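Local coordinates for globin protein (Ramazzottius varieornatus, PDB 5ZIQ) that is a hexacoordinated globin that binds heme, with both axial positions of the iron filled by the protein, and, judging from its family, may bind or carry oxygen, at residues D27-W35 with N149-W157. Residues are numbered along the deposited sequence; the frame is centred on the assembly and turned at random.
With EDO (1,2-ethanediol), chain I.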
loop_
_atom_site.group_PDB
_atom_site.type_symbol
_atom_site.label_atom_id
_atom_site.label_comp_id
_atom_site.label_asym_id
_atom_site.label_seq_id
_atom_site.Cartn_x
_atom_site.Cartn_y
_atom_site.Cartn_z
ATOM N N ASP A 27 -18.967 -0.284 6.806
ATOM C CA ASP A 27 -17.511 -0.476 6.864
ATOM C C ASP A 27 -16.767 0.379 5.841
ATOM O O ASP A 27 -15.668 0.879 6.128
ATOM C CB ASP A 27 -17.134 -1.953 6.729
ATOM C CG ASP A 27 -17.377 -2.756 8.002
ATOM O OD1 ASP A 27 -17.762 -2.196 9.064
ATOM O OD2 ASP A 27 -17.149 -4.003 7.931
ATOM N N LYS A 28 -17.374 0.564 4.674
ATOM C CA LYS A 28 -16.805 1.432 3.655
ATOM C C LYS A 28 -16.710 2.863 4.147
ATOM O O LYS A 28 -15.691 3.509 3.937
ATOM C CB LYS A 28 -17.598 1.352 2.360
ATOM C CG LYS A 28 -17.029 2.176 1.211
ATOM C CD LYS A 28 -17.792 1.937 -0.088
ATOM C CE LYS A 28 -19.244 2.365 -0.023
ATOM N NZ LYS A 28 -19.846 2.136 -1.362
ATOM N N PHE A 29 -17.763 3.362 4.805
ATOM C CA PHE A 29 -17.690 4.717 5.329
ATOM C C PHE A 29 -16.592 4.828 6.385
ATOM O O PHE A 29 -15.840 5.816 6.379
ATOM C CB PHE A 29 -19.042 5.155 5.911
ATOM C CG PHE A 29 -19.035 6.570 6.419
ATOM C CD1 PHE A 29 -18.860 7.627 5.525
ATOM C CD2 PHE A 29 -19.160 6.843 7.783
ATOM C CE1 PHE A 29 -18.858 8.948 5.978
ATOM C CE2 PHE A 29 -19.164 8.157 8.244
ATOM C CZ PHE A 29 -19.000 9.202 7.336
ATOM N N SER A 30 -16.457 3.803 7.241
ATOM C CA SER A 30 -15.391 3.799 8.265
ATOM C C SER A 30 -14.004 3.865 7.607
ATOM O O SER A 30 -13.113 4.602 8.062
ATOM C CB SER A 30 -15.500 2.566 9.167
ATOM O OG SER A 30 -16.662 2.635 9.984
ATOM N N LEU A 31 -13.815 3.094 6.540
ATOM C CA LEU A 31 -12.581 3.136 5.756
ATOM C C LEU A 31 -12.295 4.543 5.202
ATOM O O LEU A 31 -11.217 5.075 5.401
ATOM C CB LEU A 31 -12.626 2.115 4.608
ATOM C CG LEU A 31 -11.472 2.257 3.595
ATOM C CD1 LEU A 31 -10.139 1.825 4.181
ATOM C CD2 LEU A 31 -11.756 1.513 2.301
ATOM N N VAL A 32 -13.272 5.126 4.508
ATOM C CA VAL A 32 -13.096 6.436 3.889
ATOM C C VAL A 32 -12.768 7.502 4.953
ATOM O O VAL A 32 -11.862 8.318 4.743
ATOM C CB VAL A 32 -14.321 6.793 3.010
ATOM C CG1 VAL A 32 -14.258 8.232 2.501
ATOM C CG2 VAL A 32 -14.406 5.825 1.842
ATOM N N LYS A 33 -13.494 7.499 6.084
ATOM C CA LYS A 33 -13.216 8.486 7.152
ATOM C C LYS A 33 -11.822 8.319 7.733
ATOM O O LYS A 33 -11.102 9.304 7.942
ATOM C CB LYS A 33 -14.192 8.366 8.316
ATOM C CG LYS A 33 -15.558 8.979 8.178
ATOM C CD LYS A 33 -16.153 9.154 9.592
ATOM C CE LYS A 33 -16.302 7.840 10.379
ATOM N NZ LYS A 33 -17.212 7.959 11.559
ATOM N N SER A 34 -11.445 7.073 8.018
ATOM C CA SER A 34 -10.148 6.784 8.610
ATOM C C SER A 34 -9.011 7.143 7.659
ATOM O O SER A 34 -8.015 7.779 8.040
ATOM C CB SER A 34 -10.079 5.305 8.973
ATOM O OG SER A 34 -8.792 4.981 9.429
ATOM N N TRP A 35 -9.188 6.777 6.398
ATOM C CA TRP A 35 -8.178 7.055 5.393
ATOM C C TRP A 35 -7.995 8.549 5.194
ATOM O O TRP A 35 -6.881 8.980 4.916
ATOM C CB TRP A 35 -8.520 6.402 4.051
ATOM C CG TRP A 35 -7.375 6.481 3.111
ATOM C CD1 TRP A 35 -7.164 7.421 2.160
ATOM C CD2 TRP A 35 -6.247 5.584 3.054
ATOM N NE1 TRP A 35 -5.988 7.170 1.500
ATOM C CE2 TRP A 35 -5.408 6.039 2.019
ATOM C CE3 TRP A 35 -5.891 4.418 3.757
ATOM C CZ2 TRP A 35 -4.212 5.382 1.676
ATOM C CZ3 TRP A 35 -4.723 3.752 3.407
ATOM C CH2 TRP A 35 -3.884 4.237 2.379
ATOM N N ASN A 149 -11.927 -2.089 15.469
ATOM C CA ASN A 149 -12.831 -2.074 14.325
ATOM C C ASN A 149 -12.097 -1.697 13.035
ATOM O O ASN A 149 -12.272 -2.341 11.976
ATOM C CB ASN A 149 -14.001 -1.117 14.570
ATOM C CG ASN A 149 -15.083 -1.230 13.511
ATOM O OD1 ASN A 149 -15.654 -2.305 13.299
ATOM N ND2 ASN A 149 -15.355 -0.131 12.820
ATOM N N MET A 150 -11.280 -0.641 13.097
ATOM C CA MET A 150 -10.522 -0.267 11.916
ATOM C C MET A 150 -9.511 -1.318 11.497
ATOM O O MET A 150 -9.317 -1.529 10.303
ATOM C CB MET A 150 -9.831 1.103 12.070
ATOM C CG MET A 150 -10.734 2.331 11.977
ATOM S SD MET A 150 -12.026 2.215 10.732
ATOM C CE MET A 150 -11.134 1.926 9.209
ATOM N N GLU A 151 -8.857 -1.956 12.466
ATOM C CA GLU A 151 -7.936 -3.053 12.184
ATOM C C GLU A 151 -8.629 -4.153 11.368
ATOM O O GLU A 151 -8.079 -4.628 10.366
ATOM C CB GLU A 151 -7.380 -3.642 13.490
ATOM C CG GLU A 151 -6.388 -4.775 13.246
ATOM C CD GLU A 151 -5.672 -5.252 14.498
ATOM O OE1 GLU A 151 -5.821 -4.618 15.561
ATOM O OE2 GLU A 151 -4.946 -6.269 14.411
ATOM N N ARG A 152 -9.817 -4.541 11.811
ATOM C CA ARG A 152 -10.611 -5.565 11.114
ATOM C C ARG A 152 -10.870 -5.136 9.663
ATOM O O ARG A 152 -10.675 -5.915 8.719
ATOM C CB ARG A 152 -11.939 -5.796 11.844
ATOM C CG ARG A 152 -12.886 -6.791 11.171
ATOM C CD ARG A 152 -14.232 -6.828 11.884
ATOM N NE ARG A 152 -14.943 -5.552 11.913
ATOM C CZ ARG A 152 -15.673 -5.070 10.910
ATOM N NH1 ARG A 152 -15.848 -5.752 9.789
ATOM N NH2 ARG A 152 -16.248 -3.881 11.037
ATOM N N ILE A 153 -11.322 -3.895 9.500
ATOM C CA ILE A 153 -11.708 -3.389 8.165
ATOM C C ILE A 153 -10.479 -3.280 7.267
ATOM O O ILE A 153 -10.526 -3.684 6.084
ATOM C CB ILE A 153 -12.434 -2.023 8.270
ATOM C CG1 ILE A 153 -13.794 -2.236 8.953
ATOM C CG2 ILE A 153 -12.526 -1.286 6.912
ATOM C CD1 ILE A 153 -14.449 -0.966 9.455
ATOM N N TYR A 154 -9.385 -2.725 7.801
ATOM C CA TYR A 154 -8.162 -2.626 6.998
ATOM C C TYR A 154 -7.634 -3.986 6.563
ATOM O O TYR A 154 -7.184 -4.124 5.432
ATOM C CB TYR A 154 -7.056 -1.830 7.716
ATOM C CG TYR A 154 -7.201 -0.316 7.575
ATOM C CD1 TYR A 154 -7.135 0.308 6.314
ATOM C CD2 TYR A 154 -7.391 0.496 8.709
ATOM C CE1 TYR A 154 -7.270 1.695 6.192
ATOM C CE2 TYR A 154 -7.525 1.897 8.585
ATOM C CZ TYR A 154 -7.468 2.472 7.322
ATOM O OH TYR A 154 -7.584 3.850 7.187
ATOM N N LYS A 155 -7.743 -4.996 7.425
ATOM C CA LYS A 155 -7.251 -6.327 7.060
ATOM C C LYS A 155 -8.074 -6.858 5.874
ATOM O O LYS A 155 -7.491 -7.406 4.933
ATOM C CB LYS A 155 -7.286 -7.256 8.265
ATOM C CG LYS A 155 -6.130 -7.016 9.233
ATOM C CD LYS A 155 -6.289 -7.911 10.451
ATOM C CE LYS A 155 -5.115 -7.748 11.413
ATOM N NZ LYS A 155 -5.310 -8.528 12.666
ATOM N N ILE A 156 -9.398 -6.645 5.892
ATOM C CA ILE A 156 -10.251 -7.111 4.792
ATOM C C ILE A 156 -9.912 -6.377 3.497
ATOM O O ILE A 156 -9.735 -6.983 2.417
ATOM C CB ILE A 156 -11.751 -6.869 5.104
ATOM C CG1 ILE A 156 -12.185 -7.731 6.305
ATOM C CG2 ILE A 156 -12.618 -7.155 3.866
ATOM C CD1 ILE A 156 -13.557 -7.367 6.876
ATOM N N TRP A 157 -9.847 -5.055 3.599
ATOM C CA TRP A 157 -9.675 -4.233 2.409
ATOM C C TRP A 157 -8.260 -4.373 1.840
ATOM O O TRP A 157 -8.087 -4.517 0.626
ATOM C CB TRP A 157 -10.025 -2.776 2.741
ATOM C CG TRP A 157 -9.787 -1.822 1.600
ATOM C CD1 TRP A 157 -10.608 -1.587 0.537
ATOM C CD2 TRP A 157 -8.662 -0.975 1.445
ATOM N NE1 TRP A 157 -10.059 -0.619 -0.276
ATOM C CE2 TRP A 157 -8.856 -0.228 0.255
ATOM C CE3 TRP A 157 -7.492 -0.770 2.201
ATOM C CZ2 TRP A 157 -7.916 0.711 -0.208
ATOM C CZ3 TRP A 157 -6.560 0.172 1.747
ATOM C CH2 TRP A 157 -6.778 0.890 0.542
HETATM C C1 EDO I . -17.255 -6.564 5.301
HETATM O O1 EDO I . -17.793 -5.278 5.640
HETATM C C2 EDO I . -17.244 -7.517 6.492
HETATM O O2 EDO I . -18.543 -7.874 6.979
HETATM O O HOH W 1 -17.535 0.130 10.724
#
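The carboxylate of Asp27 meets the guanidinium of Arg152, the two side chains crossing at about a right angle. Asp27 CB lies 4.0 Å from Ile153 CD1; CG rests against Ile153 CG1, and OD1 borders Ile153 CD1. Asp27 OD1 takes Arg152 NH2 at 3.0 Å and OD2 takes NH1 at 2.9 Å, an end-on salt bridge on the syn sides but tilted out of the carboxylate plane, which stands 43° from the guanidinium plane; both oxygens lie near the latter. OD1 also accepts from a water shared with Ser30 OG and Asn149 ND2, and OD2 from a bound ethanediol. Asn149 OD1 receives a second bond from Arg152 NH2 (2.8 Å), which steadies the guanidinium. An alanine replacing the aspartate removes the carboxylate, and Arg152 would probably be freer to turn. With CG opposite the backbone N (chi1 170°), the end of Leu31 nears the partner helix: CD2 sits 3.7 Å over the centroid of Trp157's five-membered ring (CH-pi), and CD1 meets Tyr154 CE1. Ser34 OG and Tyr154 OH share a 2.8 Å hydrogen bond. The segment axes cross at -99°, joining helices 25-38 and 148-170, A and H of the globin fold; helix 127-142 packs on Tyr154 and Trp35, helix 79-97 on both tryptophans.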